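Local coordinates for protein gluconate kinase (Lactobacillus acidophilus, PDB 3LL3) that probably phosphorylates a sugar or sugar acid with ATP, as an FGGY-family kinase that binds D-xylulose and nucleotide, at residues Q79-I84 against H129-I134; G43-D48 against S96-D101; D172-A177 against G236-Y241; K136-K141 against D195-K200. One frame throughout, in Å; residues are numbered along the deposited sequence.

In the fold
All four contacts lie in the N-terminal FGGY family region. Contacts 1, 2 and 3 each bring residues to D-xylulose: H81 and the backbone of M80, the W99 ring, and D239. Contact 1 also carries H129, which holds the phosphate of the second ligand. Contacts 1 and 2 touch, their centres about 9 Å apart, and L83 O probably bonds to I97 N. Contact 3, centred about 12 Å from contact 1, packs D239 against M80. Contact 4 is peripheral, its centre about 13 Å from that of contact 1, but shares helix 133-143 with it; there K136 NZ bonds to carbonyls of both contact 1 and contact 2.

Contact 1 (Q79-I84 against H129-I134); sequences QMHSLI and HPMAPI. With XUL (D-xylulose), chain E; DXP (1-deoxy-D-xylulose-5-phosphate), chain D.
The loop carrying H81 passes the start of helix 133-143, with H81 CA 5.4 Å from CA of A132, the N-cap residue that also closes a type I turn from H129. This packing forms part of the D-xylulose pocket of an FGGY kinase, whose N-terminal domain belongs to the actin-like ATPase clan. The H81 imidazole lies between two selenomethionines: M80 CB stands over the centre of one face, and M131 CG lies toward the rim of the opposite face. M131 CG sits between its backbone N and carbonyl carbon (chi1 67°), and the extended chain beyond brings SE to 4.5 Å from the H81 ring centroid, oblique to the ring. At the ring edge H81 NE2 donates to sugar O2 at 2.9 Å, while ND1 bonds to G178 O, so both ring nitrogens are engaged. The backbone N of M80 holds sugar O5 at 3.0 Å. H81 O and M131 O, two acceptors close together, are both bonded to K136 NZ. Farther along, H129 NE2 donates to phosphate oxygen O2P at 3.0 Å and ND1 accepts from M131 N. An alanine in place of H129 would probably leave O2P without this donor, and M131 N without its acceptor, freeing the turn to shift. The P133 ring packs on the peptide after H81, its CD 3.5 Å from H81 O.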
# COMPACT_ATOMS: atom_id res chain seq x y z
N GLN A 79 -6.52 -6.76 34.00
CA GLN A 79 -5.55 -6.21 33.07
C GLN A 79 -4.14 -6.44 33.62
O GLN A 79 -3.96 -6.57 34.83
CB GLN A 79 -5.77 -4.71 32.91
CG GLN A 79 -5.51 -3.95 34.19
CD GLN A 79 -5.93 -2.49 34.12
OE1 GLN A 79 -7.08 -2.15 34.43
NE2 GLN A 79 -5.00 -1.63 33.76
N MSE A 80 -3.16 -6.49 32.74
CA MSE A 80 -1.78 -6.76 33.10
C MSE A 80 -0.90 -5.52 32.99
O MSE A 80 -1.29 -4.54 32.36
CB MSE A 80 -1.20 -7.84 32.21
CG MSE A 80 -1.95 -9.14 32.29
SE MSE A 80 -1.08 -10.55 31.23
CE MSE A 80 0.41 -10.95 32.48
N HIS A 81 0.26 -5.57 33.63
CA HIS A 81 1.33 -4.60 33.42
C HIS A 81 1.08 -3.25 34.09
O HIS A 81 1.85 -2.32 33.90
CB HIS A 81 1.59 -4.39 31.92
CG HIS A 81 1.65 -5.65 31.12
ND1 HIS A 81 2.51 -6.69 31.42
CD2 HIS A 81 0.98 -6.04 30.00
CE1 HIS A 81 2.34 -7.67 30.55
NE2 HIS A 81 1.43 -7.29 29.67
N SER A 82 0.01 -3.13 34.87
CA SER A 82 -0.28 -1.85 35.52
C SER A 82 0.67 -1.65 36.71
O SER A 82 1.16 -2.61 37.30
CB SER A 82 -1.73 -1.75 35.98
OG SER A 82 -1.98 -2.54 37.15
N LEU A 83 0.92 -0.39 37.05
CA LEU A 83 1.88 -0.06 38.08
C LEU A 83 1.35 1.08 38.93
O LEU A 83 0.94 2.12 38.42
CB LEU A 83 3.21 0.33 37.45
CG LEU A 83 4.31 0.69 38.46
CD1 LEU A 83 4.54 -0.49 39.40
CD2 LEU A 83 5.59 1.08 37.74
N ILE A 84 1.38 0.88 40.25
CA ILE A 84 0.88 1.86 41.21
C ILE A 84 1.85 1.93 42.38
O ILE A 84 2.25 0.89 42.90
CB ILE A 84 -0.44 1.40 41.83
CG1 ILE A 84 -1.52 1.22 40.76
CG2 ILE A 84 -0.89 2.36 42.94
CD1 ILE A 84 -2.76 0.54 41.29
N HIS A 129 9.34 -4.05 25.56
CA HIS A 129 8.27 -3.09 25.34
C HIS A 129 8.00 -2.29 26.60
O HIS A 129 8.04 -2.85 27.69
CB HIS A 129 6.99 -3.82 24.92
CG HIS A 129 5.96 -2.92 24.32
ND1 HIS A 129 5.07 -2.19 25.09
CD2 HIS A 129 5.69 -2.60 23.03
CE1 HIS A 129 4.29 -1.48 24.29
NE2 HIS A 129 4.65 -1.71 23.04
N PRO A 130 7.70 -0.99 26.45
CA PRO A 130 7.48 -0.04 27.56
C PRO A 130 6.27 -0.35 28.45
O PRO A 130 6.10 0.29 29.50
CB PRO A 130 7.30 1.30 26.84
CG PRO A 130 6.90 0.93 25.43
CD PRO A 130 7.72 -0.29 25.15
N MSE A 131 5.45 -1.31 28.05
CA MSE A 131 4.28 -1.69 28.83
C MSE A 131 4.63 -2.29 30.21
O MSE A 131 3.84 -2.19 31.15
CB MSE A 131 3.43 -2.69 28.05
CG MSE A 131 4.11 -4.05 27.85
SE MSE A 131 3.13 -5.21 26.54
CE MSE A 131 4.30 -6.77 26.50
N ALA A 132 5.81 -2.90 30.30
CA ALA A 132 6.25 -3.59 31.52
C ALA A 132 6.59 -2.65 32.67
O ALA A 132 7.30 -1.64 32.48
CB ALA A 132 7.46 -4.48 31.22
N PRO A 133 6.09 -2.97 33.87
CA PRO A 133 6.47 -2.36 35.14
C PRO A 133 7.99 -2.15 35.30
O PRO A 133 8.40 -1.08 35.73
CB PRO A 133 5.94 -3.36 36.17
CG PRO A 133 4.67 -3.82 35.54
CD PRO A 133 4.97 -3.91 34.04
N ILE A 134 8.82 -3.12 34.95
CA ILE A 134 10.25 -2.90 35.13
C ILE A 134 10.77 -1.65 34.39
O ILE A 134 11.58 -0.90 34.94
CB ILE A 134 11.08 -4.14 34.77
CG1 ILE A 134 12.57 -3.87 35.02
CG2 ILE A 134 10.82 -4.57 33.34
CD1 ILE A 134 13.44 -5.09 34.83
C1 XUL E . -1.40 -9.63 27.71
C2 XUL E . -0.64 -8.32 27.39
C3 XUL E . -1.41 -6.97 27.31
C4 XUL E . -2.84 -6.98 27.88
C5 XUL E . -2.89 -7.07 29.42
O1 XUL E . -1.35 -10.49 26.60
O2 XUL E . 0.54 -8.37 27.16
O3 XUL E . -1.52 -6.59 25.96
O4 XUL E . -3.46 -5.78 27.47
O5 XUL E . -4.10 -6.55 29.92
C1 DXP D . 3.39 6.43 18.87
C2 DXP D . 1.97 5.95 18.44
C3 DXP D . 1.24 4.99 19.42
C4 DXP D . 2.16 3.78 19.67
C5 DXP D . 1.69 2.42 20.23
O2 DXP D . 1.66 6.00 17.30
O3 DXP D . -0.06 4.78 19.03
O4 DXP D . 3.00 3.66 18.57
O5 DXP D . 2.13 1.26 19.58
P DXP D . 2.71 -0.13 20.26
O2P DXP D . 4.25 0.06 20.63
O1P DXP D . 1.72 -0.63 21.42
O3P DXP D . 2.82 -1.15 19.29

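Contact 2 (G43-D48 against S96-D101); sequences GQAEED and SITWAD. With XUL (D-xylulose), chain E.
E46 and E47 pair with I97 and S96 in a short two-stranded antiparallel sheet; the second strand runs on, beyond I97, into a type I turn from T98 to D101, which carries W99 into the D-xylulose pocket. E47 and S96 form the hydrogen-bonded pair, E47 N to S96 O at 2.9 Å and S96 N to E47 O at 2.8 Å, and a water joins E47 OE1 to S96 OG; E46 and I97 are the non-hydrogen-bonded pair. The tight, buried part centres on A45 O, which takes two donors: T98 N nearly in line with the carbonyl, and T98 OG1 at 2.9 Å from above the carbonyl plane. OG1 lies between the backbone N and carbonyl carbon of T98 (chi1 74°) and also accepts from A100 N, making an ST turn. T98 CG2 meets the E47 chain at about a right angle, 3.8 Å from E47 CD. An alanine in place of T98 would probably cost A45 O its second donor and A100 N its acceptor, and open a gap beside E47. A45 CB packs against A100 CB of the turn, which is exposed there. W99 offers one ring face to sugar O4, with A100 CB over the opposite face. Looser is the partly exposed edge of Q44 and E46, where the E46 and D101 carboxylates approach without touching; one water donates to both, easing what would probably be a repulsion. E46 OE1 also bonds to N95 ND2. Even here D101, itself buried, holds on: its OD1 accepts from A45 N, 2.8 Å away and above the carboxylate plane.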
# COMPACT_ATOMS: atom_id res chain seq x y z
N GLY A 43 0.81 9.67 24.73
CA GLY A 43 1.48 8.52 25.30
C GLY A 43 1.07 8.25 26.73
O GLY A 43 1.32 7.16 27.27
N GLN A 44 0.42 9.22 27.36
CA GLN A 44 -0.05 9.02 28.72
C GLN A 44 -1.31 8.16 28.76
O GLN A 44 -2.22 8.31 27.93
CB GLN A 44 -0.29 10.34 29.46
CG GLN A 44 -0.35 10.14 30.97
CD GLN A 44 -0.78 11.38 31.74
OE1 GLN A 44 -1.20 12.38 31.16
NE2 GLN A 44 -0.69 11.31 33.06
N ALA A 45 -1.36 7.25 29.72
CA ALA A 45 -2.47 6.32 29.84
C ALA A 45 -2.58 5.82 31.28
O ALA A 45 -2.03 4.77 31.62
CB ALA A 45 -2.30 5.16 28.87
N GLU A 46 -3.28 6.58 32.11
CA GLU A 46 -3.41 6.28 33.54
C GLU A 46 -4.88 6.18 33.91
O GLU A 46 -5.74 6.69 33.20
CB GLU A 46 -2.77 7.38 34.39
CG GLU A 46 -1.29 7.63 34.12
CD GLU A 46 -0.71 8.73 35.01
OE1 GLU A 46 -1.47 9.32 35.81
OE2 GLU A 46 0.50 8.99 34.91
N GLU A 47 -5.16 5.50 35.01
CA GLU A 47 -6.50 5.58 35.57
C GLU A 47 -6.42 5.70 37.08
O GLU A 47 -5.42 5.31 37.69
CB GLU A 47 -7.39 4.42 35.11
CG GLU A 47 -6.69 3.08 35.00
CD GLU A 47 -7.43 2.09 34.09
OE1 GLU A 47 -7.36 0.87 34.37
OE2 GLU A 47 -8.08 2.51 33.11
N ASP A 48 -7.48 6.26 37.66
CA ASP A 48 -7.54 6.51 39.10
C ASP A 48 -7.96 5.24 39.86
O ASP A 48 -9.09 4.77 39.72
CB ASP A 48 -8.51 7.66 39.39
CG ASP A 48 -8.53 8.07 40.86
OD1 ASP A 48 -8.07 7.30 41.73
OD2 ASP A 48 -9.03 9.18 41.15
N SER A 96 -2.85 4.58 38.47
CA SER A 96 -2.50 3.31 37.88
C SER A 96 -1.96 3.58 36.49
O SER A 96 -2.69 4.03 35.61
CB SER A 96 -3.71 2.38 37.82
OG SER A 96 -3.37 1.15 37.22
N ILE A 97 -0.67 3.32 36.30
CA ILE A 97 -0.04 3.52 35.00
C ILE A 97 -0.27 2.27 34.17
O ILE A 97 0.37 1.24 34.41
CB ILE A 97 1.46 3.78 35.16
CG1 ILE A 97 1.70 4.93 36.15
CG2 ILE A 97 2.11 4.10 33.82
CD1 ILE A 97 3.13 5.30 36.28
N THR A 98 -1.18 2.33 33.20
CA THR A 98 -1.60 1.12 32.48
C THR A 98 -0.59 0.62 31.47
O THR A 98 0.37 1.31 31.12
CB THR A 98 -2.92 1.34 31.73
OG1 THR A 98 -2.70 2.16 30.57
CG2 THR A 98 -3.95 1.98 32.65
N TRP A 99 -0.83 -0.59 30.96
CA TRP A 99 0.06 -1.18 29.98
C TRP A 99 0.27 -0.22 28.80
O TRP A 99 1.33 -0.23 28.21
CB TRP A 99 -0.48 -2.52 29.49
CG TRP A 99 -1.68 -2.35 28.64
CD1 TRP A 99 -2.99 -2.30 29.05
CD2 TRP A 99 -1.71 -2.16 27.22
NE1 TRP A 99 -3.82 -2.11 27.98
CE2 TRP A 99 -3.06 -2.02 26.84
CE3 TRP A 99 -0.72 -2.11 26.23
CZ2 TRP A 99 -3.45 -1.83 25.51
CZ3 TRP A 99 -1.10 -1.92 24.92
CH2 TRP A 99 -2.46 -1.79 24.57
N ALA A 100 -0.74 0.60 28.49
CA ALA A 100 -0.70 1.43 27.27
C ALA A 100 0.10 2.73 27.39
O ALA A 100 0.29 3.45 26.41
CB ALA A 100 -2.13 1.72 26.76
N ASP A 101 0.58 3.04 28.60
CA ASP A 101 1.34 4.26 28.83
C ASP A 101 2.73 4.08 28.26
O ASP A 101 3.39 3.09 28.54
CB ASP A 101 1.44 4.52 30.33
CG ASP A 101 1.86 5.94 30.64
OD1 ASP A 101 1.01 6.72 31.13
OD2 ASP A 101 3.03 6.28 30.38
C1 XUL E . -1.40 -9.63 27.71
C2 XUL E . -0.64 -8.32 27.39
C3 XUL E . -1.41 -6.97 27.31
C4 XUL E . -2.84 -6.98 27.88
C5 XUL E . -2.89 -7.07 29.42
O1 XUL E . -1.35 -10.49 26.60
O2 XUL E . 0.54 -8.37 27.16
O3 XUL E . -1.52 -6.59 25.96
O4 XUL E . -3.46 -5.78 27.47
O5 XUL E . -4.10 -6.55 29.92
O HOH W 1 1.88 8.60 32.75
O HOH W 2 -5.31 0.26 35.77

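Contact 3 (D172-A177 against G236-Y241); sequences DTTMAA and GASDGY. With XUL (D-xylulose), chain E.
G236 O lies 3.1 Å from CG of D172; it and D172 OD2, both acceptors, do not bond, and OD2 makes a salt bridge with K158 NZ. Positive phi at G236 suits a residue without CB. A237 follows with its methyl 3.3 Å from T174 OG1 and close to D172 OD1. S238 N donates to T174 OG1 at 2.8 Å, and that hydroxyl donates to the syn lone pair of D172 OD1, the oxygen that also caps helix 173-176 through weak bonds from T174 N and M175 N. Strand 232-238 of the central sheet of the actin-like fold ends here and helix 239-245 begins, S238 OG capping it by accepting from Y241 N. S238 N and D172, at the N-caps of the two helices, thus meet at the T174 hydroxyl. A water that donates to T174 O also bonds to S238 OG. M175, its chain bent at chi2 and chi3 (64° and 62°), lays CE 3.7 Å from S238 CA. D239 points away from D172-A177, and its OD2 accepts from sugar O5 at 2.8 Å. Y241 comes back: T174 CG2 stands over one ring face, toward the rim, 4.2 Å from the centroid, in a CH-pi contact.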
# COMPACT_ATOMS: atom_id res chain seq x y z
N ASP A 172 -0.59 -12.87 42.29
CA ASP A 172 -0.47 -14.26 41.88
C ASP A 172 0.66 -14.37 40.88
O ASP A 172 1.08 -13.37 40.30
CB ASP A 172 -1.77 -14.78 41.25
CG ASP A 172 -2.03 -14.15 39.88
OD1 ASP A 172 -1.83 -14.83 38.85
OD2 ASP A 172 -2.43 -12.97 39.86
N THR A 173 1.15 -15.58 40.68
CA THR A 173 2.22 -15.85 39.74
C THR A 173 1.97 -15.25 38.34
O THR A 173 2.87 -14.70 37.75
CB THR A 173 2.43 -17.36 39.60
OG1 THR A 173 2.65 -17.95 40.89
CG2 THR A 173 3.61 -17.65 38.70
N THR A 174 0.75 -15.38 37.80
CA THR A 174 0.51 -14.94 36.41
C THR A 174 0.59 -13.42 36.30
O THR A 174 0.90 -12.87 35.24
CB THR A 174 -0.87 -15.39 35.84
OG1 THR A 174 -1.89 -14.54 36.36
CG2 THR A 174 -1.17 -16.83 36.20
N MSE A 175 0.30 -12.74 37.40
CA MSE A 175 0.36 -11.28 37.41
C MSE A 175 1.80 -10.80 37.64
O MSE A 175 2.23 -9.81 37.05
CB MSE A 175 -0.59 -10.72 38.46
CG MSE A 175 -0.76 -9.22 38.38
SE MSE A 175 -1.59 -8.57 36.73
CE MSE A 175 -3.34 -9.45 36.92
N ALA A 176 2.55 -11.50 38.48
CA ALA A 176 3.97 -11.23 38.66
C ALA A 176 4.67 -11.44 37.31
O ALA A 176 5.65 -10.75 36.98
CB ALA A 176 4.56 -12.14 39.72
N ALA A 177 4.13 -12.38 36.52
CA ALA A 177 4.67 -12.69 35.21
C ALA A 177 4.58 -11.51 34.24
O ALA A 177 5.34 -11.45 33.28
CB ALA A 177 3.99 -13.95 34.61
N GLY A 236 -7.03 -14.96 42.26
CA GLY A 236 -7.26 -14.74 40.83
C GLY A 236 -6.00 -14.67 40.00
O GLY A 236 -4.94 -15.08 40.45
N ALA A 237 -6.11 -14.14 38.77
CA ALA A 237 -5.03 -14.19 37.80
C ALA A 237 -5.19 -13.13 36.72
O ALA A 237 -6.09 -12.30 36.77
CB ALA A 237 -4.94 -15.57 37.18
N SER A 238 -4.29 -13.17 35.74
CA SER A 238 -4.27 -12.18 34.67
C SER A 238 -5.35 -12.48 33.61
O SER A 238 -5.76 -13.63 33.43
CB SER A 238 -2.91 -12.20 34.00
OG SER A 238 -2.70 -13.44 33.33
N ASP A 239 -5.77 -11.44 32.88
CA ASP A 239 -6.77 -11.62 31.82
C ASP A 239 -6.23 -12.54 30.72
O ASP A 239 -6.96 -13.36 30.16
CB ASP A 239 -7.19 -10.26 31.25
CG ASP A 239 -6.00 -9.42 30.79
OD1 ASP A 239 -4.85 -9.89 30.84
OD2 ASP A 239 -6.22 -8.26 30.36
N GLY A 240 -4.94 -12.42 30.42
CA GLY A 240 -4.30 -13.26 29.42
C GLY A 240 -4.36 -14.75 29.73
O GLY A 240 -4.72 -15.56 28.88
N TYR A 241 -3.99 -15.10 30.96
CA TYR A 241 -4.02 -16.49 31.39
C TYR A 241 -5.44 -17.01 31.49
O TYR A 241 -5.75 -18.08 30.98
CB TYR A 241 -3.35 -16.63 32.75
CG TYR A 241 -3.48 -18.02 33.32
CD1 TYR A 241 -2.74 -19.08 32.80
CD2 TYR A 241 -4.35 -18.28 34.36
CE1 TYR A 241 -2.87 -20.36 33.33
CE2 TYR A 241 -4.48 -19.55 34.89
CZ TYR A 241 -3.74 -20.58 34.38
OH TYR A 241 -3.89 -21.83 34.92
C1 XUL E . -1.40 -9.63 27.71
C2 XUL E . -0.64 -8.32 27.39
C3 XUL E . -1.41 -6.97 27.31
C4 XUL E . -2.84 -6.98 27.88
C5 XUL E . -2.89 -7.07 29.42
O1 XUL E . -1.35 -10.49 26.60
O2 XUL E . 0.54 -8.37 27.16
O3 XUL E . -1.52 -6.59 25.96
O4 XUL E . -3.46 -5.78 27.47
O5 XUL E . -4.10 -6.55 29.92
O HOH W 3 -0.03 -14.13 32.73

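Contact 4 (K136-K141 against D195-K200); sequences KLLWLK and DILKIK
K141 meets the flat peptide groups at the end of helix 191-197, for no aromatic ring takes part between K136-K141 and D195-K200. K141 CD lies beyond L197 O, 3.3 Å away, and above the carbonyl plane. K141 CE is 3.7 Å from I196 O, whose C=O bond points roughly toward it. These are contacts of aliphatic carbons with carbonyl oxygens, and no hydrogen bond crosses between the segments. K141 CG is anti to the backbone N (chi1 167°), and bends at chi3 and chi4 turn the chain across that of K198 at about a right angle. There K141 CE and K198 CD are modelled at 3.3 Å, closer than ordinary carbon contact, so this closeness is doubtful; the two ammonium nitrogens, NZ of K141 and NZ of K198, lie 4.6 Å apart, and mutual repulsion is likely. L138 CD2 meets L197 CD1 at 3.2 Å, the side chains again crossing steeply; since the L197 torsions also depart from the staggered values, this distance is doubtful too. L138 CD2 touches I196 CG2 more comfortably, 4.4 Å away. Deeper in, L137 and I199 both pack on W154, while K141 and I199 rest on F148. The contact thus joins the flank of helix 133-143 to a helix C-terminus, at the protein surface and away from the ligands. That end is a Schellman motif: K198 has positive phi as the C-prime residue, with I199 N pairing with L194 O, as in that motif, and K198 N bonded weakly to D195 O.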
# COMPACT_ATOMS: atom_id res chain seq x y z
N LYS A 136 8.91 0.94 33.41
CA LYS A 136 8.26 2.09 34.02
C LYS A 136 8.96 2.50 35.32
O LYS A 136 9.06 3.69 35.62
CB LYS A 136 6.78 1.80 34.29
CG LYS A 136 5.97 1.60 33.00
CD LYS A 136 4.53 1.20 33.30
CE LYS A 136 3.74 0.92 32.02
NZ LYS A 136 2.55 0.08 32.36
N LEU A 137 9.42 1.51 36.09
CA LEU A 137 10.11 1.76 37.35
C LEU A 137 11.47 2.41 37.11
O LEU A 137 11.86 3.34 37.80
CB LEU A 137 10.30 0.46 38.14
CG LEU A 137 9.04 -0.13 38.77
CD1 LEU A 137 9.31 -1.57 39.22
CD2 LEU A 137 8.58 0.75 39.94
N LEU A 138 12.18 1.90 36.10
CA LEU A 138 13.44 2.48 35.67
C LEU A 138 13.25 3.93 35.23
O LEU A 138 14.07 4.80 35.58
CB LEU A 138 14.02 1.66 34.53
CG LEU A 138 14.59 0.30 34.92
CD1 LEU A 138 15.02 -0.45 33.68
CD2 LEU A 138 15.77 0.49 35.86
N TRP A 139 12.19 4.20 34.48
CA TRP A 139 11.88 5.57 34.07
C TRP A 139 11.57 6.45 35.28
O TRP A 139 12.07 7.56 35.39
CB TRP A 139 10.70 5.60 33.10
CG TRP A 139 10.43 6.98 32.56
CD1 TRP A 139 11.08 7.60 31.53
CD2 TRP A 139 9.44 7.91 33.02
NE1 TRP A 139 10.56 8.85 31.32
CE2 TRP A 139 9.55 9.07 32.22
CE3 TRP A 139 8.47 7.87 34.02
CZ2 TRP A 139 8.72 10.18 32.39
CZ3 TRP A 139 7.65 8.98 34.20
CH2 TRP A 139 7.78 10.12 33.39
N LEU A 140 10.72 5.95 36.17
CA LEU A 140 10.37 6.70 37.38
C LEU A 140 11.59 7.03 38.23
O LEU A 140 11.74 8.15 38.73
CB LEU A 140 9.35 5.94 38.21
CG LEU A 140 7.92 5.86 37.64
CD1 LEU A 140 7.11 4.79 38.33
CD2 LEU A 140 7.24 7.21 37.76
N LYS A 141 12.47 6.05 38.39
CA LYS A 141 13.70 6.21 39.18
C LYS A 141 14.64 7.28 38.61
O LYS A 141 15.40 7.90 39.34
CB LYS A 141 14.41 4.85 39.27
CG LYS A 141 15.86 4.86 39.78
CD LYS A 141 16.30 3.42 40.09
CE LYS A 141 17.70 3.15 39.60
NZ LYS A 141 17.93 3.75 38.26
N ASP A 195 18.26 -5.47 42.06
CA ASP A 195 19.43 -4.65 42.41
C ASP A 195 19.60 -3.46 41.46
O ASP A 195 19.89 -2.34 41.90
CB ASP A 195 20.68 -5.51 42.51
CG ASP A 195 20.67 -6.40 43.75
OD1 ASP A 195 19.86 -6.14 44.66
OD2 ASP A 195 21.45 -7.37 43.80
N ILE A 196 19.37 -3.69 40.17
CA ILE A 196 19.43 -2.63 39.17
C ILE A 196 18.31 -1.60 39.39
O ILE A 196 18.51 -0.40 39.21
CB ILE A 196 19.36 -3.21 37.74
CG1 ILE A 196 20.61 -4.04 37.44
CG2 ILE A 196 19.22 -2.09 36.71
CD1 ILE A 196 20.44 -5.00 36.28
N LEU A 197 17.15 -2.10 39.79
CA LEU A 197 15.99 -1.26 40.08
C LEU A 197 16.14 -0.46 41.37
O LEU A 197 15.52 0.59 41.54
CB LEU A 197 14.74 -2.14 40.21
CG LEU A 197 13.80 -2.28 39.02
CD1 LEU A 197 14.38 -1.68 37.81
CD2 LEU A 197 13.44 -3.75 38.81
N LYS A 198 16.97 -0.98 42.28
CA LYS A 198 17.10 -0.42 43.62
C LYS A 198 15.78 -0.57 44.37
O LYS A 198 15.33 0.31 45.13
CB LYS A 198 17.58 1.03 43.54
CG LYS A 198 18.94 1.12 42.81
CD LYS A 198 19.29 2.55 42.47
CE LYS A 198 20.65 2.64 41.78
NZ LYS A 198 21.00 4.07 41.63
N ILE A 199 15.16 -1.72 44.12
CA ILE A 199 13.92 -2.10 44.78
C ILE A 199 14.22 -3.32 45.65
O ILE A 199 14.99 -4.19 45.25
CB ILE A 199 12.85 -2.50 43.73
CG1 ILE A 199 12.45 -1.28 42.89
CG2 ILE A 199 11.64 -3.14 44.37
CD1 ILE A 199 12.06 -0.08 43.71
N LYS A 200 13.61 -3.36 46.83
CA LYS A 200 13.72 -4.52 47.69
C LYS A 200 12.48 -5.40 47.55
O LYS A 200 11.38 -4.91 47.29
CB LYS A 200 13.89 -4.09 49.15
CG LYS A 200 15.14 -3.26 49.39
CD LYS A 200 16.39 -4.02 48.98
CE LYS A 200 16.95 -4.85 50.14
NZ LYS A 200 18.09 -5.71 49.68